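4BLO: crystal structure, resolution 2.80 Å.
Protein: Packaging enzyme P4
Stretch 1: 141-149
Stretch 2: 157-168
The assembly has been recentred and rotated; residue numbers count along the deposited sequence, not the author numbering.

Stretch 1 141-149: RPDVLIRWG
Stretch 2 (157-168) ELDTAVHISTLD

The most unusual feature lies just past the last paired residues, Arg-147 and His-163: the indole of Trp-148 reaches across to the second stretch and engages it through both its NH group and its ring. Its NE1 donates a hydrogen bond to Ser-165 O (2.9 Å, 169° at the hydrogen), near the ring plane, while Ile-164 CD1 lies over one face, 3.6 Å from the centroid of the five-membered ring and 13° off its normal, a CH-pi contact. Chi1 of -165° (t) and chi2 of 39° on Trp-148, with chi1 of 65° (p) and chi2 of 143° on Ile-164, set this geometry. Farther along the indole, Trp-148 CH2 meets Leu-167 CB at 4.1 Å, at the start of a helix N-capped by Thr-166. The indole suits its place by offering both an N-H donor and a broad apolar face; Trp-148 has the largest covered area, 102 Å².

Before this, the strands containing 144-147 and 161-163 run parallel, their axes 31° apart. Extended backbones (phi/psi -111/105 at Leu-145, -126/112 at Val-162) pair Leu-145 with Ala-161, Ile-146 with Val-162 and Arg-147 with His-163, at CA-CA distances of 4.6, 4.9 and 5.0 Å. Four hydrogen bonds fix the register: Leu-145 N to Thr-160 O (3.0 Å), Val-162 N to Leu-145 O (2.8 Å), Arg-147 N to Val-162 O (2.9 Å) and Ile-164 N to Arg-147 O (3.3 Å). A type I turn, Leu-158 to Ala-161, leads into the second strand; within it Thr-160 (chi1 54°, p) places CG2 3.4 Å from Asp-143 O.

Ile-146 (m, t) and Val-162 (p) share one sheet face. Branched aliphatic groups pack closely here: Val-162 CG1 lies 3.6 Å from Val-144 CG1 and 3.8 Å from Ile-146 CG1, while Ile-146 CG2 meets Ile-164 CG1 at 3.6 Å. The other face carries Leu-145 (t, p), Ala-161, Arg-147 and His-163 (m). There Arg-147 CB approaches His-163 CD2 at 3.6 Å; the arginine's aliphatic base packs while its guanidinium (chi1 to chi4 -82°, -132°, 112°, -160°) leads away to hydrogen bonds elsewhere in the structure. Together the stretches bury 641 Å², summed over both sides.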

# COMPACT_ATOMS: atom_id res chain seq x y z
N ARG L 141 35.37 -11.17 -20.50
CA ARG L 141 35.36 -11.79 -21.87
C ARG L 141 34.39 -13.00 -21.96
O ARG L 141 34.88 -14.13 -22.13
CB ARG L 141 36.82 -12.28 -22.19
CG ARG L 141 37.97 -11.31 -21.92
CD ARG L 141 38.24 -10.31 -23.04
NE ARG L 141 38.86 -10.88 -24.24
CZ ARG L 141 38.19 -11.40 -25.27
NH1 ARG L 141 36.87 -11.50 -25.23
NH2 ARG L 141 38.84 -11.85 -26.33
N PRO L 142 33.05 -12.83 -21.85
CA PRO L 142 32.14 -14.00 -21.94
C PRO L 142 32.00 -14.59 -23.34
O PRO L 142 32.17 -13.87 -24.31
CB PRO L 142 30.82 -13.46 -21.47
CG PRO L 142 31.04 -12.00 -21.29
CD PRO L 142 32.33 -11.56 -21.67
N ASP L 143 31.67 -15.90 -23.43
CA ASP L 143 31.47 -16.58 -24.71
C ASP L 143 30.17 -16.12 -25.37
O ASP L 143 30.15 -15.87 -26.57
CB ASP L 143 31.48 -18.12 -24.57
CG ASP L 143 32.70 -18.72 -23.90
OD1 ASP L 143 33.76 -18.06 -23.87
OD2 ASP L 143 32.59 -19.87 -23.40
N VAL L 144 29.09 -16.02 -24.59
CA VAL L 144 27.77 -15.57 -25.03
C VAL L 144 27.36 -14.36 -24.17
O VAL L 144 27.36 -14.45 -22.95
CB VAL L 144 26.74 -16.74 -24.97
CG1 VAL L 144 25.34 -16.27 -25.35
CG2 VAL L 144 27.16 -17.91 -25.87
N LEU L 145 27.02 -13.24 -24.81
CA LEU L 145 26.59 -12.03 -24.12
C LEU L 145 25.11 -11.77 -24.38
O LEU L 145 24.73 -11.35 -25.47
CB LEU L 145 27.46 -10.81 -24.53
CG LEU L 145 27.00 -9.41 -24.06
CD1 LEU L 145 27.18 -9.21 -22.56
CD2 LEU L 145 27.71 -8.32 -24.82
N ILE L 146 24.27 -12.05 -23.35
CA ILE L 146 22.83 -11.81 -23.41
C ILE L 146 22.61 -10.35 -23.09
O ILE L 146 23.07 -9.87 -22.05
CB ILE L 146 22.01 -12.74 -22.48
CG1 ILE L 146 22.19 -14.24 -22.85
CG2 ILE L 146 20.51 -12.33 -22.45
CD1 ILE L 146 21.69 -15.16 -21.80
N ARG L 147 21.96 -9.64 -24.02
CA ARG L 147 21.67 -8.22 -23.83
C ARG L 147 20.17 -8.04 -23.61
O ARG L 147 19.35 -8.47 -24.43
CB ARG L 147 22.22 -7.39 -24.98
CG ARG L 147 23.70 -7.11 -24.80
CD ARG L 147 23.98 -5.63 -25.03
NE ARG L 147 24.40 -4.91 -23.82
CZ ARG L 147 24.35 -3.58 -23.67
NH1 ARG L 147 23.84 -2.81 -24.62
NH2 ARG L 147 24.76 -3.02 -22.54
N TRP L 148 19.82 -7.48 -22.44
CA TRP L 148 18.44 -7.32 -22.02
C TRP L 148 18.26 -5.98 -21.29
O TRP L 148 19.04 -5.65 -20.39
CB TRP L 148 18.08 -8.52 -21.13
CG TRP L 148 16.63 -8.76 -20.86
CD1 TRP L 148 15.59 -8.62 -21.73
CD2 TRP L 148 16.08 -9.33 -19.66
NE1 TRP L 148 14.41 -9.00 -21.12
CE2 TRP L 148 14.68 -9.44 -19.85
CE3 TRP L 148 16.63 -9.72 -18.42
CZ2 TRP L 148 13.83 -9.94 -18.86
CZ3 TRP L 148 15.77 -10.19 -17.43
CH2 TRP L 148 14.39 -10.29 -17.65
N GLY L 149 17.25 -5.20 -21.71
CA GLY L 149 16.87 -3.92 -21.11
C GLY L 149 17.99 -2.92 -20.89
O GLY L 149 18.04 -2.24 -19.86
N GLU L 157 26.83 -4.50 -31.18
CA GLU L 157 27.37 -4.78 -32.51
C GLU L 157 28.23 -6.05 -32.54
O GLU L 157 28.61 -6.50 -33.62
CB GLU L 157 28.17 -3.58 -33.03
CG GLU L 157 27.29 -2.49 -33.61
CD GLU L 157 28.03 -1.21 -33.94
OE1 GLU L 157 28.97 -1.27 -34.77
OE2 GLU L 157 27.66 -0.15 -33.39
N LEU L 158 28.53 -6.62 -31.35
CA LEU L 158 29.32 -7.84 -31.16
C LEU L 158 28.55 -9.08 -31.64
O LEU L 158 27.33 -9.15 -31.46
CB LEU L 158 29.64 -7.99 -29.66
CG LEU L 158 30.98 -7.47 -29.11
CD1 LEU L 158 31.16 -6.00 -29.33
CD2 LEU L 158 31.04 -7.71 -27.61
N ASP L 159 29.27 -10.05 -32.24
CA ASP L 159 28.70 -11.32 -32.73
C ASP L 159 28.40 -12.29 -31.58
O ASP L 159 27.85 -13.37 -31.82
CB ASP L 159 29.66 -12.02 -33.72
CG ASP L 159 29.77 -11.39 -35.09
OD1 ASP L 159 29.00 -10.43 -35.39
OD2 ASP L 159 30.61 -11.88 -35.89
N THR L 160 28.85 -11.95 -30.35
CA THR L 160 28.61 -12.74 -29.14
C THR L 160 27.26 -12.32 -28.53
O THR L 160 26.69 -13.08 -27.75
CB THR L 160 29.76 -12.58 -28.11
OG1 THR L 160 29.98 -11.20 -27.82
CG2 THR L 160 31.06 -13.22 -28.55
N ALA L 161 26.77 -11.11 -28.88
CA ALA L 161 25.54 -10.51 -28.38
C ALA L 161 24.28 -11.21 -28.90
O ALA L 161 24.12 -11.40 -30.11
CB ALA L 161 25.48 -9.02 -28.71
N VAL L 162 23.39 -11.59 -27.97
CA VAL L 162 22.10 -12.22 -28.24
C VAL L 162 21.03 -11.37 -27.53
O VAL L 162 21.02 -11.27 -26.29
CB VAL L 162 22.06 -13.75 -27.91
CG1 VAL L 162 22.73 -14.06 -26.58
CG2 VAL L 162 20.64 -14.31 -27.97
N HIS L 163 20.19 -10.69 -28.33
CA HIS L 163 19.18 -9.78 -27.84
C HIS L 163 17.87 -10.49 -27.55
O HIS L 163 17.22 -11.02 -28.45
CB HIS L 163 18.96 -8.62 -28.81
CG HIS L 163 20.20 -7.79 -28.99
ND1 HIS L 163 21.06 -8.00 -30.07
CD2 HIS L 163 20.71 -6.81 -28.20
CE1 HIS L 163 22.05 -7.13 -29.90
NE2 HIS L 163 21.88 -6.39 -28.80
N ILE L 164 17.51 -10.51 -26.25
CA ILE L 164 16.27 -11.11 -25.75
C ILE L 164 15.29 -9.98 -25.31
O ILE L 164 15.67 -8.80 -25.26
CB ILE L 164 16.54 -12.14 -24.62
CG1 ILE L 164 17.15 -11.48 -23.37
CG2 ILE L 164 17.41 -13.32 -25.12
CD1 ILE L 164 16.70 -12.04 -22.12
N SER L 165 14.04 -10.38 -25.01
CA SER L 165 12.96 -9.50 -24.58
C SER L 165 12.28 -9.99 -23.30
O SER L 165 11.83 -9.15 -22.53
CB SER L 165 11.92 -9.37 -25.69
OG SER L 165 11.19 -10.57 -25.92
N THR L 166 12.19 -11.33 -23.07
CA THR L 166 11.51 -11.92 -21.90
C THR L 166 12.46 -12.66 -20.94
O THR L 166 13.57 -13.02 -21.32
CB THR L 166 10.35 -12.88 -22.34
OG1 THR L 166 10.83 -14.19 -22.67
CG2 THR L 166 9.49 -12.32 -23.46
N LEU L 167 11.96 -12.93 -19.71
CA LEU L 167 12.68 -13.68 -18.66
C LEU L 167 12.82 -15.15 -19.10
O LEU L 167 13.86 -15.77 -18.84
CB LEU L 167 11.95 -13.58 -17.30
CG LEU L 167 12.52 -14.44 -16.14
CD1 LEU L 167 13.93 -14.02 -15.75
CD2 LEU L 167 11.60 -14.42 -14.95
N ASP L 168 11.78 -15.69 -19.79
CA ASP L 168 11.75 -17.04 -20.35
C ASP L 168 12.95 -17.23 -21.28
O ASP L 168 13.69 -18.22 -21.13
CB ASP L 168 10.44 -17.30 -21.10
CG ASP L 168 9.17 -17.34 -20.27
OD1 ASP L 168 9.27 -17.21 -19.05
OD2 ASP L 168 8.09 -17.47 -20.86